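Local coordinates for protein tyrosinase (Burkholderia thailandensis, PDB 5ZRD) that hydroxylates monophenols to catechols and probably oxidises these to quinones at a pair of copper ions, as tyrosinases do, at residues 86-91 / 253-258; 214-219 / 282-287; 276-281 / 465-470. All coordinates share one frame; numbering follows the deposited sequence.

Contact 1: residues 86-91 / 253-258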
ATOM      1  N   GLY A  86      -7.454 -27.638  -0.313  1.00 27.95           N
ATOM      2  CA  GLY A  86      -8.798 -27.181  -0.542  1.00 28.84           C
ATOM      3  C   GLY A  86      -9.065 -26.864  -2.007  1.00 29.35           C
ATOM      4  O   GLY A  86      -9.964 -26.049  -2.298  1.00 30.91           O
ATOM      5  N   ASN A  87      -8.343 -27.483  -2.943  1.00 26.87           N
ATOM      6  CA  ASN A  87      -8.625 -27.203  -4.337  1.00 27.57           C
ATOM      7  C   ASN A  87      -8.315 -28.439  -5.189  1.00 27.05           C
ATOM      8  O   ASN A  87      -7.764 -29.400  -4.700  1.00 28.28           O
ATOM      9  CB  ASN A  87      -7.896 -25.936  -4.784  1.00 27.09           C
ATOM     10  CG  ASN A  87      -6.404 -26.133  -4.947  1.00 27.80           C
ATOM     11  OD1 ASN A  87      -5.962 -27.200  -5.378  1.00 26.71           O
ATOM     12  ND2 ASN A  87      -5.644 -25.074  -4.690  1.00 26.92           N
ATOM     13  N   VAL A  88      -8.684 -28.412  -6.467  1.00 26.15           N
ATOM     14  CA  VAL A  88      -8.654 -29.657  -7.282  1.00 28.79           C
ATOM     15  C   VAL A  88      -7.215 -30.102  -7.595  1.00 28.07           C
ATOM     16  O   VAL A  88      -7.001 -31.214  -8.070  1.00 34.91           O
ATOM     17  CB  VAL A  88      -9.467 -29.492  -8.580  1.00 28.47           C
ATOM     18  CG1 VAL A  88     -10.950 -29.369  -8.272  1.00 28.30           C
ATOM     19  CG2 VAL A  88      -8.997 -28.295  -9.397  1.00 28.88           C
ATOM     20  N   LEU A  89      -6.230 -29.274  -7.332  1.00 29.84           N
ATOM     21  CA  LEU A  89      -4.837 -29.680  -7.510  1.00 30.98           C
ATOM     22  C   LEU A  89      -4.321 -30.435  -6.277  1.00 32.57           C
ATOM     23  O   LEU A  89      -3.179 -30.847  -6.274  1.00 31.94           O
ATOM     24  CB  LEU A  89      -3.994 -28.428  -7.771  1.00 31.14           C
ATOM     25  CG  LEU A  89      -4.444 -27.592  -8.971  1.00 29.68           C
ATOM     26  CD1 LEU A  89      -3.454 -26.476  -9.248  1.00 33.10           C
ATOM     27  CD2 LEU A  89      -4.616 -28.460 -10.201  1.00 29.45           C
ATOM     28  N   PHE A  90      -5.131 -30.657  -5.248  1.00 27.66           N
ATOM     29  CA  PHE A  90      -4.576 -31.314  -4.049  1.00 27.95           C
ATOM     30  C   PHE A  90      -3.930 -32.676  -4.411  1.00 25.28           C
ATOM     31  O   PHE A  90      -2.796 -32.960  -4.036  1.00 26.57           O
ATOM     32  CB  PHE A  90      -5.617 -31.393  -2.923  1.00 23.13           C
ATOM     33  CG  PHE A  90      -5.251 -32.379  -1.849  1.00 25.84           C
ATOM     34  CD1 PHE A  90      -4.456 -32.005  -0.788  1.00 29.88           C
ATOM     35  CD2 PHE A  90      -5.618 -33.704  -1.940  1.00 27.43           C
ATOM     36  CE1 PHE A  90      -4.074 -32.923   0.182  1.00 28.69           C
ATOM     37  CE2 PHE A  90      -5.265 -34.618  -0.968  1.00 27.88           C
ATOM     38  CZ  PHE A  90      -4.488 -34.227   0.097  1.00 30.11           C
ATOM     39  N   PRO A  91      -4.649 -33.558  -5.071  1.00 25.27           N
ATOM     40  CA  PRO A  91      -4.118 -34.909  -5.306  1.00 25.65           C
ATOM     41  C   PRO A  91      -2.889 -34.953  -6.229  1.00 28.42           C
ATOM     42  O   PRO A  91      -1.940 -35.689  -5.966  1.00 28.84           O
ATOM     43  CB  PRO A  91      -5.272 -35.633  -6.011  1.00 26.38           C
ATOM     44  CG  PRO A  91      -6.494 -34.945  -5.465  1.00 25.53           C
ATOM     45  CD  PRO A  91      -6.072 -33.495  -5.402  1.00 25.16           C
ATOM     46  N   PHE A 253     -13.872 -35.765  -5.396  1.00 29.26           N
ATOM     47  CA  PHE A 253     -12.899 -36.639  -4.808  1.00 26.74           C
ATOM     48  C   PHE A 253     -11.691 -35.829  -4.326  1.00 27.90           C
ATOM     49  O   PHE A 253     -11.077 -36.169  -3.310  1.00 26.39           O
ATOM     50  CB  PHE A 253     -12.415 -37.712  -5.787  1.00 26.72           C
ATOM     51  CG  PHE A 253     -11.299 -38.587  -5.271  1.00 22.16           C
ATOM     52  CD1 PHE A 253     -11.555 -39.561  -4.326  1.00 22.00           C
ATOM     53  CD2 PHE A 253      -9.989 -38.374  -5.658  1.00 22.88           C
ATOM     54  CE1 PHE A 253     -10.532 -40.365  -3.840  1.00 24.23           C
ATOM     55  CE2 PHE A 253      -8.951 -39.154  -5.163  1.00 23.40           C
ATOM     56  CZ  PHE A 253      -9.225 -40.157  -4.256  1.00 24.41           C
ATOM     57  N   SER A 254     -11.362 -34.769  -5.063  1.00 28.45           N
ATOM     58  CA  SER A 254     -10.070 -34.144  -4.948  1.00 26.81           C
ATOM     59  C   SER A 254      -9.929 -33.325  -3.662  1.00 28.75           C
ATOM     60  O   SER A 254      -8.821 -33.202  -3.205  1.00 28.88           O
ATOM     61  CB  SER A 254      -9.769 -33.289  -6.141  1.00 24.82           C
ATOM     62  OG  SER A 254     -10.575 -32.123  -6.131  1.00 25.61           O
ATOM     63  N   ASN A 255     -10.977 -32.735  -3.097  1.00 28.95           N
ATOM     64  CA  ASN A 255     -10.719 -31.651  -2.124  1.00 29.99           C
ATOM     65  C   ASN A 255     -11.965 -31.304  -1.298  1.00 29.34           C
ATOM     66  O   ASN A 255     -13.082 -31.554  -1.713  1.00 35.07           O
ATOM     67  CB  ASN A 255     -10.185 -30.402  -2.829  1.00 28.19           C
ATOM     68  CG  ASN A 255     -11.230 -29.584  -3.561  1.00 30.15           C
ATOM     69  OD1 ASN A 255     -11.798 -28.658  -2.978  1.00 32.05           O
ATOM     70  ND2 ASN A 255     -11.443 -29.856  -4.853  1.00 25.15           N
ATOM     71  N   THR A 256     -11.743 -30.654  -0.165  1.00 27.37           N
ATOM     72  CA  THR A 256     -12.806 -30.368   0.817  1.00 25.64           C
ATOM     73  C   THR A 256     -13.731 -29.254   0.341  1.00 24.67           C
ATOM     74  O   THR A 256     -14.902 -29.209   0.747  1.00 27.34           O
ATOM     75  CB  THR A 256     -12.219 -30.008   2.190  1.00 26.29           C
ATOM     76  OG1 THR A 256     -11.183 -29.029   2.033  1.00 24.67           O
ATOM     77  CG2 THR A 256     -11.647 -31.223   2.897  1.00 26.58           C
ATOM     78  N   THR A 257     -13.240 -28.316  -0.449  1.00 23.76           N
ATOM     79  CA  THR A 257     -14.134 -27.216  -0.874  1.00 25.03           C
ATOM     80  C   THR A 257     -15.183 -27.785  -1.845  1.00 27.43           C
ATOM     81  O   THR A 257     -16.411 -27.562  -1.691  1.00 28.77           O
ATOM     82  CB  THR A 257     -13.368 -26.061  -1.545  1.00 26.84           C
ATOM     83  OG1 THR A 257     -12.257 -25.676  -0.733  1.00 26.47           O
ATOM     84  CG2 THR A 257     -14.222 -24.843  -1.816  1.00 26.09           C
ATOM     85  N   SER A 258     -14.703 -28.495  -2.856  1.00 27.56           N
ATOM     86  CA  SER A 258     -15.606 -29.081  -3.854  1.00 26.74           C
ATOM     87  C   SER A 258     -16.618 -30.018  -3.166  1.00 25.48           C
ATOM     88  O   SER A 258     -17.804 -29.949  -3.427  1.00 23.77           O
ATOM     89  CB  SER A 258     -14.839 -29.786  -4.965  1.00 27.06           C
ATOM     90  OG  SER A 258     -13.909 -28.899  -5.606  1.00 26.38           O
TER
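Residues 86-91, a loop with a type I beta turn from Asn87 to Phe90 that runs into helix 90-108, lie along the break between helices 250-254 and 256-265, with Gly86 CA 5.1 Å from Asn255 CA. Gly86 has positive phi (60°), and its carbonyl faces the start of helix 256-265. There Thr257 OG1, set anti to its own carbonyl carbon (chi1 -50°), donates to Gly86 O over 2.8 Å, along a lone pair of that oxygen. Asn255 stands at the N-cap of that helix. Its CG is wedged between N and C (chi1 77°), and OD1 accepts from Ser258 N along a nearly straight bond of 2.9 Å, though the N-H comes from above the carbonyl plane. The ND2 end of the same amide gives one bond to Ser254 OG, close to the amide plane, and another to Ser258 OG, tilted from it; Ser258 OG also pairs with Pro347 O. The amide, gripped on both ends, lies alongside Val88, whose CG1 is 3.5 Å from Asn255 ND2. The turn carries its own cap, Asn87 OD1 accepting from Leu89 N at 2.9 Å. Farther along, Pro91 CG packs 3.7 Å from Ser254 CB, and Phe90 CD2 approaches Ser254 O obliquely at 3.5 Å. Glu274 ties the two sides together, one carboxylate oxygen accepting from Gly86 N and the other from Thr256 N. The direct polar link is thus one hydroxyl-to-carbonyl bond, reinforced by Glu274, while the Asn255 amide has both ends satisfied within its own segment.

Contact 2: residues 214-219 / 282-287; sequences SNVRAW and LAVGGF
Two helices of the common central domain of tyrosinase, 205-221 and 274-285, meet here where the second ends, Val216 CA and Ala283 CA being 6.0 Å apart. The small bump is the methyl of Ala283, received by the flat face of the Trp219 five-membered ring: CB lies 3.4 Å from its centroid, 17° off the normal, a CH-pi contact offset toward the rim at CD1. Beside it, CZ2 of the benzo ring lies 4.2 Å from Leu282 CB and 4.1 Å from Phe287 CB. Elsewhere one methyl of each valine, Val216 CG2 and Val284 CG2, comes within 4.2 Å of the other. A Schellman motif closes helix 274-285: Gly286, with positive phi (136°), turns the chain so that Phe287 N bonds back to Leu282 O and Phe287 O comes to the indole edge. Trp219 NE1 donates to it at 2.9 Å, fairly straight (160°), with the oxygen near the ring plane but the N-H above the carbonyl plane. Tyr289 and His463 also meet the indole edge-to-face, and Ile442 touches it. Across this contact the indole is held by a methyl on one face and a bond at its edge, which satisfies its buried N-H.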
ATOM      1  N   SER A 214      -1.537 -44.983  20.151  1.00 36.33           N
ATOM      2  CA  SER A 214      -2.870 -45.176  20.672  1.00 33.93           C
ATOM      3  C   SER A 214      -3.839 -44.118  20.098  1.00 32.38           C
ATOM      4  O   SER A 214      -4.990 -44.428  19.742  1.00 34.54           O
ATOM      5  CB  SER A 214      -2.773 -45.172  22.179  1.00 33.87           C
ATOM      6  OG  SER A 214      -3.994 -44.779  22.716  1.00 38.59           O
ATOM      7  N   ASN A 215      -3.380 -42.864  19.999  1.00 29.79           N
ATOM      8  CA  ASN A 215      -4.133 -41.782  19.313  1.00 28.86           C
ATOM      9  C   ASN A 215      -4.364 -42.186  17.855  1.00 29.85           C
ATOM     10  O   ASN A 215      -5.487 -42.106  17.377  1.00 30.17           O
ATOM     11  CB  ASN A 215      -3.396 -40.444  19.419  1.00 29.48           C
ATOM     12  CG  ASN A 215      -4.186 -39.217  19.018  1.00 29.37           C
ATOM     13  OD1 ASN A 215      -3.687 -38.353  18.283  1.00 33.77           O
ATOM     14  ND2 ASN A 215      -5.395 -39.103  19.504  1.00 25.15           N
ATOM     15  N   VAL A 216      -3.358 -42.721  17.175  1.00 30.64           N
ATOM     16  CA  VAL A 216      -3.586 -43.042  15.785  1.00 34.35           C
ATOM     17  C   VAL A 216      -4.645 -44.144  15.711  1.00 38.06           C
ATOM     18  O   VAL A 216      -5.518 -44.098  14.818  1.00 31.49           O
ATOM     19  CB  VAL A 216      -2.279 -43.413  15.072  1.00 35.82           C
ATOM     20  CG1 VAL A 216      -2.526 -44.109  13.744  1.00 38.90           C
ATOM     21  CG2 VAL A 216      -1.421 -42.170  14.865  1.00 36.54           C
ATOM     22  N   ARG A 217      -4.609 -45.103  16.654  1.00 38.64           N
ATOM     23  CA  ARG A 217      -5.585 -46.240  16.583  1.00 37.39           C
ATOM     24  C   ARG A 217      -7.027 -45.755  16.821  1.00 37.80           C
ATOM     25  O   ARG A 217      -7.988 -46.253  16.216  1.00 39.05           O
ATOM     26  CB  ARG A 217      -5.221 -47.312  17.607  1.00 39.34           C
ATOM     27  CG  ARG A 217      -3.993 -48.145  17.261  1.00 40.38           C
ATOM     28  CD  ARG A 217      -3.753 -49.193  18.344  1.00 39.91           C
ATOM     29  NE  ARG A 217      -4.810 -50.202  18.305  1.00 45.91           N
ATOM     30  CZ  ARG A 217      -5.250 -50.894  19.362  1.00 46.82           C
ATOM     31  NH1 ARG A 217      -4.572 -50.892  20.502  1.00 37.06           N
ATOM     32  NH2 ARG A 217      -6.410 -51.521  19.281  1.00 43.14           N
ATOM     33  N   ALA A 218      -7.167 -44.787  17.718  1.00 37.64           N
ATOM     34  CA  ALA A 218      -8.472 -44.243  18.107  1.00 36.13           C
ATOM     35  C   ALA A 218      -9.066 -43.452  16.943  1.00 33.88           C
ATOM     36  O   ALA A 218     -10.224 -43.554  16.665  1.00 34.73           O
ATOM     37  CB  ALA A 218      -8.343 -43.354  19.327  1.00 35.09           C
ATOM     38  N   TRP A 219      -8.262 -42.604  16.331  1.00 34.93           N
ATOM     39  CA  TRP A 219      -8.690 -41.875  15.143  1.00 34.48           C
ATOM     40  C   TRP A 219      -9.153 -42.850  14.055  1.00 32.69           C
ATOM     41  O   TRP A 219     -10.213 -42.654  13.450  1.00 30.06           O
ATOM     42  CB  TRP A 219      -7.556 -41.007  14.617  1.00 34.30           C
ATOM     43  CG  TRP A 219      -7.489 -39.621  15.179  1.00 33.30           C
ATOM     44  CD1 TRP A 219      -6.773 -39.203  16.262  1.00 34.96           C
ATOM     45  CD2 TRP A 219      -8.084 -38.444  14.627  1.00 35.02           C
ATOM     46  NE1 TRP A 219      -6.884 -37.851  16.423  1.00 34.13           N
ATOM     47  CE2 TRP A 219      -7.693 -37.359  15.444  1.00 33.92           C
ATOM     48  CE3 TRP A 219      -8.936 -38.195  13.550  1.00 36.58           C
ATOM     49  CZ2 TRP A 219      -8.087 -36.052  15.186  1.00 35.09           C
ATOM     50  CZ3 TRP A 219      -9.344 -36.900  13.310  1.00 37.63           C
ATOM     51  CH2 TRP A 219      -8.931 -35.845  14.119  1.00 34.09           C
ATOM     52  N   LEU A 282      -3.812 -34.351  11.718  1.00 27.35           N
ATOM     53  CA  LEU A 282      -4.129 -33.827  13.022  1.00 28.90           C
ATOM     54  C   LEU A 282      -3.774 -34.854  14.111  1.00 28.89           C
ATOM     55  O   LEU A 282      -3.337 -34.489  15.183  1.00 30.21           O
ATOM     56  CB  LEU A 282      -5.606 -33.434  13.096  1.00 27.31           C
ATOM     57  CG  LEU A 282      -6.070 -32.329  12.154  1.00 31.00           C
ATOM     58  CD1 LEU A 282      -7.310 -31.637  12.694  1.00 33.00           C
ATOM     59  CD2 LEU A 282      -4.990 -31.300  11.868  1.00 35.29           C
ATOM     60  N   ALA A 283      -3.995 -36.130  13.866  1.00 30.07           N
ATOM     61  CA  ALA A 283      -3.690 -37.157  14.860  1.00 26.84           C
ATOM     62  C   ALA A 283      -2.183 -37.182  15.149  1.00 31.34           C
ATOM     63  O   ALA A 283      -1.725 -37.065  16.302  1.00 32.52           O
ATOM     64  CB  ALA A 283      -4.169 -38.493  14.366  1.00 26.61           C
ATOM     65  N   VAL A 284      -1.396 -37.315  14.090  1.00 32.15           N
ATOM     66  CA  VAL A 284       0.047 -37.336  14.202  1.00 28.94           C
ATOM     67  C   VAL A 284       0.574 -35.982  14.691  1.00 29.91           C
ATOM     68  O   VAL A 284       1.592 -35.923  15.379  1.00 35.09           O
ATOM     69  CB  VAL A 284       0.662 -37.712  12.853  1.00 30.11           C
ATOM     70  CG1 VAL A 284       2.157 -37.449  12.854  1.00 34.41           C
ATOM     71  CG2 VAL A 284       0.365 -39.159  12.493  1.00 30.64           C
ATOM     72  N   GLY A 285      -0.083 -34.886  14.331  1.00 30.15           N
ATOM     73  CA  GLY A 285       0.451 -33.516  14.576  1.00 29.11           C
ATOM     74  C   GLY A 285      -0.137 -32.796  15.799  1.00 30.20           C
ATOM     75  O   GLY A 285       0.111 -31.581  15.952  1.00 28.97           O
ATOM     76  N   GLY A 286      -0.931 -33.472  16.640  1.00 29.70           N
ATOM     77  CA  GLY A 286      -1.161 -33.012  18.026  1.00 32.40           C
ATOM     78  C   GLY A 286      -2.596 -33.042  18.549  1.00 31.55           C
ATOM     79  O   GLY A 286      -2.820 -32.614  19.709  1.00 34.09           O
ATOM     80  N   PHE A 287      -3.581 -33.516  17.778  1.00 32.91           N
ATOM     81  CA  PHE A 287      -4.969 -33.594  18.263  1.00 30.89           C
ATOM     82  C   PHE A 287      -5.309 -35.011  18.768  1.00 35.13           C
ATOM     83  O   PHE A 287      -5.238 -36.027  18.018  1.00 33.24           O
ATOM     84  CB  PHE A 287      -5.930 -33.194  17.148  1.00 31.37           C
ATOM     85  CG  PHE A 287      -5.821 -31.754  16.747  1.00 29.94           C
ATOM     86  CD1 PHE A 287      -4.762 -31.320  15.978  1.00 28.31           C
ATOM     87  CD2 PHE A 287      -6.768 -30.833  17.151  1.00 29.55           C
ATOM     88  CE1 PHE A 287      -4.637 -29.989  15.623  1.00 28.45           C
ATOM     89  CE2 PHE A 287      -6.667 -29.507  16.761  1.00 28.25           C
ATOM     90  CZ  PHE A 287      -5.596 -29.090  16.005  1.00 29.57           C
TER

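Contact 3: residues 276-281 / 465-470; sequences PHNDIH and SILSRW. With CU (copper (II) ion), chain K; O (oxygen atom), chain L.
Helix 274-285 of the type-3 copper centre of tyrosinase supplies two histidines of one copper; the end of strand 456-466 and the following loop pass across it. Metal bonds come first: His277 NE2 (2.1 Å) and His281 NE2 (2.0 Å) bind the copper with the bound oxygen atom, and His320 completes the three-histidine set. Among hydrogen bonds, Asn278 ND2 donates to Ser465 O at 3.3 Å; the oxygen lies near the amide plane, but ND2 stands above the carbonyl plane, off its lone pairs. Asn278 OD1 takes a weak bond from His277 ND1, whose main partner is Glu274 O; this second shell probably holds the imidazole's rotation. His281 ND1 is likewise held by Met304 O. Ser465 OG donates to the anti lone pair of Asp279 OD1 at 2.6 Å, and a water bridges that oxygen to Ser465 N. Asp279 OD2 pairs with His463, so charge on the carboxylate is probably well stabilised. Apolar packing falls to Leu467, which extends with CG anti to the backbone N (chi1 178°), lining the oxygen pocket. Its CD2 sits 3.6 Å from His277 CE1 and makes a CH-pi contact over the His281 ring, 4.0 Å from the centroid and 12° off the normal.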
ATOM      1  N   PRO A 276      -9.896 -37.624   5.109  1.00 29.86           N
ATOM      2  CA  PRO A 276      -9.172 -38.556   5.944  1.00 29.11           C
ATOM      3  C   PRO A 276      -7.684 -38.220   6.041  1.00 30.92           C
ATOM      4  O   PRO A 276      -7.054 -38.447   7.100  1.00 29.78           O
ATOM      5  CB  PRO A 276      -9.362 -39.930   5.281  1.00 31.10           C
ATOM      6  CG  PRO A 276      -9.897 -39.597   3.911  1.00 29.53           C
ATOM      7  CD  PRO A 276     -10.719 -38.359   4.168  1.00 28.15           C
ATOM      8  N   HIS A 277      -7.155 -37.661   4.956  1.00 32.34           N
ATOM      9  CA  HIS A 277      -5.792 -37.099   4.913  1.00 28.67           C
ATOM     10  C   HIS A 277      -5.607 -36.066   6.028  1.00 27.37           C
ATOM     11  O   HIS A 277      -4.683 -36.181   6.822  1.00 25.90           O
ATOM     12  CB  HIS A 277      -5.468 -36.523   3.534  1.00 26.48           C
ATOM     13  CG  HIS A 277      -4.546 -35.351   3.566  1.00 27.65           C
ATOM     14  ND1 HIS A 277      -5.002 -34.062   3.785  1.00 28.01           N
ATOM     15  CD2 HIS A 277      -3.219 -35.239   3.365  1.00 26.26           C
ATOM     16  CE1 HIS A 277      -3.987 -33.210   3.725  1.00 27.63           C
ATOM     17  NE2 HIS A 277      -2.885 -33.894   3.457  1.00 26.90           N
ATOM     18  N   ASN A 278      -6.484 -35.075   6.049  1.00 27.49           N
ATOM     19  CA  ASN A 278      -6.535 -34.079   7.108  1.00 27.12           C
ATOM     20  C   ASN A 278      -6.498 -34.761   8.485  1.00 27.29           C
ATOM     21  O   ASN A 278      -5.706 -34.342   9.358  1.00 29.54           O
ATOM     22  CB  ASN A 278      -7.750 -33.170   6.954  1.00 27.80           C
ATOM     23  CG  ASN A 278      -7.608 -32.180   5.824  1.00 29.31           C
ATOM     24  OD1 ASN A 278      -6.607 -32.185   5.106  1.00 27.77           O
ATOM     25  ND2 ASN A 278      -8.606 -31.331   5.655  1.00 29.45           N
ATOM     26  N   ASP A 279      -7.289 -35.816   8.674  1.00 26.75           N
ATOM     27  CA  ASP A 279      -7.341 -36.504   9.985  1.00 29.39           C
ATOM     28  C   ASP A 279      -5.972 -36.985  10.443  1.00 30.92           C
ATOM     29  O   ASP A 279      -5.620 -36.833  11.618  1.00 33.27           O
ATOM     30  CB  ASP A 279      -8.303 -37.701   9.952  1.00 30.77           C
ATOM     31  CG  ASP A 279      -9.763 -37.300   9.664  1.00 34.32           C
ATOM     32  OD1 ASP A 279     -10.164 -36.119   9.875  1.00 35.20           O
ATOM     33  OD2 ASP A 279     -10.519 -38.188   9.218  1.00 34.08           O
ATOM     34  N   ILE A 280      -5.189 -37.547   9.518  1.00 28.88           N
ATOM     35  CA  ILE A 280      -3.957 -38.208   9.864  1.00 26.91           C
ATOM     36  C   ILE A 280      -2.970 -37.115  10.272  1.00 27.87           C
ATOM     37  O   ILE A 280      -2.235 -37.277  11.206  1.00 30.13           O
ATOM     38  CB  ILE A 280      -3.437 -39.116   8.716  1.00 26.12           C
ATOM     39  CG1 ILE A 280      -4.280 -40.381   8.505  1.00 31.39           C
ATOM     40  CG2 ILE A 280      -1.986 -39.494   8.906  1.00 28.21           C
ATOM     41  CD1 ILE A 280      -4.419 -41.293   9.730  1.00 31.71           C
ATOM     42  N   HIS A 281      -2.935 -36.022   9.540  1.00 27.45           N
ATOM     43  CA  HIS A 281      -2.166 -34.888   9.940  1.00 26.60           C
ATOM     44  C   HIS A 281      -2.531 -34.461  11.370  1.00 27.79           C
ATOM     45  O   HIS A 281      -1.664 -34.145  12.126  1.00 26.96           O
ATOM     46  CB  HIS A 281      -2.438 -33.721   8.989  1.00 27.81           C
ATOM     47  CG  HIS A 281      -1.591 -33.708   7.763  1.00 31.26           C
ATOM     48  ND1 HIS A 281      -0.458 -32.926   7.668  1.00 29.47           N
ATOM     49  CD2 HIS A 281      -1.750 -34.313   6.564  1.00 33.47           C
ATOM     50  CE1 HIS A 281       0.037 -33.041   6.452  1.00 33.66           C
ATOM     51  NE2 HIS A 281      -0.706 -33.935   5.763  1.00 34.18           N
ATOM     52  N   SER A 465     -12.173 -32.633  10.253  1.00 29.68           N
ATOM     53  CA  SER A 465     -10.862 -32.097  10.470  1.00 28.86           C
ATOM     54  C   SER A 465     -10.594 -30.965   9.472  1.00 28.70           C
ATOM     55  O   SER A 465     -10.567 -31.187   8.276  1.00 31.99           O
ATOM     56  CB  SER A 465      -9.836 -33.193  10.333  1.00 30.56           C
ATOM     57  OG  SER A 465      -9.854 -34.097  11.446  1.00 27.04           O
ATOM     58  N   ILE A 466     -10.359 -29.769   9.971  1.00 28.65           N
ATOM     59  CA  ILE A 466      -9.909 -28.645   9.140  1.00 29.47           C
ATOM     60  C   ILE A 466      -8.396 -28.468   9.359  1.00 31.61           C
ATOM     61  O   ILE A 466      -7.915 -27.889  10.370  1.00 29.94           O
ATOM     62  CB  ILE A 466     -10.695 -27.358   9.452  1.00 30.11           C
ATOM     63  CG1 ILE A 466     -12.210 -27.504   9.268  1.00 31.51           C
ATOM     64  CG2 ILE A 466     -10.195 -26.219   8.573  1.00 34.20           C
ATOM     65  CD1 ILE A 466     -12.908 -28.246  10.371  1.00 33.41           C
ATOM     66  N   LEU A 467      -7.639 -29.024   8.440  1.00 28.62           N
ATOM     67  CA  LEU A 467      -6.196 -28.819   8.418  1.00 29.91           C
ATOM     68  C   LEU A 467      -5.952 -27.420   7.905  1.00 30.59           C
ATOM     69  O   LEU A 467      -6.347 -27.117   6.786  1.00 28.03           O
ATOM     70  CB  LEU A 467      -5.550 -29.813   7.463  1.00 28.57           C
ATOM     71  CG  LEU A 467      -4.047 -29.709   7.278  1.00 29.58           C
ATOM     72  CD1 LEU A 467      -3.322 -29.949   8.593  1.00 30.14           C
ATOM     73  CD2 LEU A 467      -3.583 -30.712   6.232  1.00 27.60           C
ATOM     74  N   SER A 468      -5.381 -26.588   8.747  1.00 31.69           N
ATOM     75  CA  SER A 468      -5.202 -25.217   8.352  1.00 31.12           C
ATOM     76  C   SER A 468      -3.739 -24.824   8.589  1.00 32.42           C
ATOM     77  O   SER A 468      -2.834 -25.642   8.395  1.00 30.22           O
ATOM     78  CB  SER A 468      -6.196 -24.343   9.056  1.00 30.03           C
ATOM     79  OG  SER A 468      -6.090 -22.998   8.594  1.00 28.79           O
ATOM     80  N   ARG A 469      -3.505 -23.616   9.061  1.00 35.39           N
ATOM     81  CA  ARG A 469      -2.180 -23.018   9.028  1.00 34.72           C
ATOM     82  C   ARG A 469      -2.036 -22.090  10.241  1.00 31.94           C
ATOM     83  O   ARG A 469      -3.057 -21.559  10.727  1.00 26.96           O
ATOM     84  CB  ARG A 469      -2.073 -22.218   7.729  1.00 36.70           C
ATOM     85  CG  ARG A 469      -3.180 -21.178   7.620  1.00 42.12           C
ATOM     86  CD  ARG A 469      -2.998 -20.167   6.513  1.00 47.30           C
ATOM     87  NE  ARG A 469      -1.845 -19.373   6.871  1.00 56.89           N
ATOM     88  CZ  ARG A 469      -1.296 -18.451   6.099  1.00 55.78           C
ATOM     89  NH1 ARG A 469      -0.243 -17.779   6.543  1.00 46.89           N
ATOM     90  NH2 ARG A 469      -1.817 -18.207   4.907  1.00 44.27           N
ATOM     91  N   TRP A 470      -0.821 -21.888  10.740  1.00 29.43           N
ATOM     92  CA  TRP A 470      -0.602 -20.776  11.648  1.00 33.07           C
ATOM     93  C   TRP A 470      -0.635 -19.482  10.838  1.00 31.73           C
ATOM     94  O   TRP A 470      -0.127 -19.487   9.732  1.00 29.14           O
ATOM     95  CB  TRP A 470       0.749 -20.922  12.345  1.00 32.47           C
ATOM     96  CG  TRP A 470       0.878 -22.178  13.136  1.00 32.30           C
ATOM     97  CD1 TRP A 470       1.720 -23.218  12.887  1.00 30.39           C
ATOM     98  CD2 TRP A 470       0.124 -22.529  14.308  1.00 29.77           C
ATOM     99  NE1 TRP A 470       1.557 -24.189  13.833  1.00 27.58           N
ATOM    100  CE2 TRP A 470       0.587 -23.795  14.722  1.00 29.73           C
ATOM    101  CE3 TRP A 470      -0.865 -21.885  15.056  1.00 29.81           C
ATOM    102  CZ2 TRP A 470       0.082 -24.442  15.853  1.00 28.00           C
ATOM    103  CZ3 TRP A 470      -1.349 -22.509  16.186  1.00 31.57           C
ATOM    104  CH2 TRP A 470      -0.867 -23.767  16.584  1.00 29.93           C
TER
HETATM  105 CU    CU K 607      -0.775 -33.817   3.770  1.00 45.09          CU
HETATM  106  O     O L 608      -1.087 -31.717   3.325  1.00 25.84           O
HETATM  107  O   HOH W   1     -12.163 -35.042   8.570  1.00 25.71           O

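Contact 3 lies at the active site, its centre about 13 Å from that of contact 1 and about 11 Å from that of contact 2, while the centres of contacts 1 and 2 are about 23 Å apart, on opposite sides of the chain's centre. From contact 1, the Phe90 ring meets His277 edge-to-face, Phe90 CE1 to His277 CE1 at 3.6 Å, and its side chain lies about 4 Å from the bound oxygen, nearest atoms. Contact 2 shares helix 274-285 with contact 3: Trp219 CH2 packs 3.3 Å from Ser465 OG. Contact 2 reaches the oxygen pocket at second hand, through Leu282 CD2 lying 3.9 Å from Leu467 CD1.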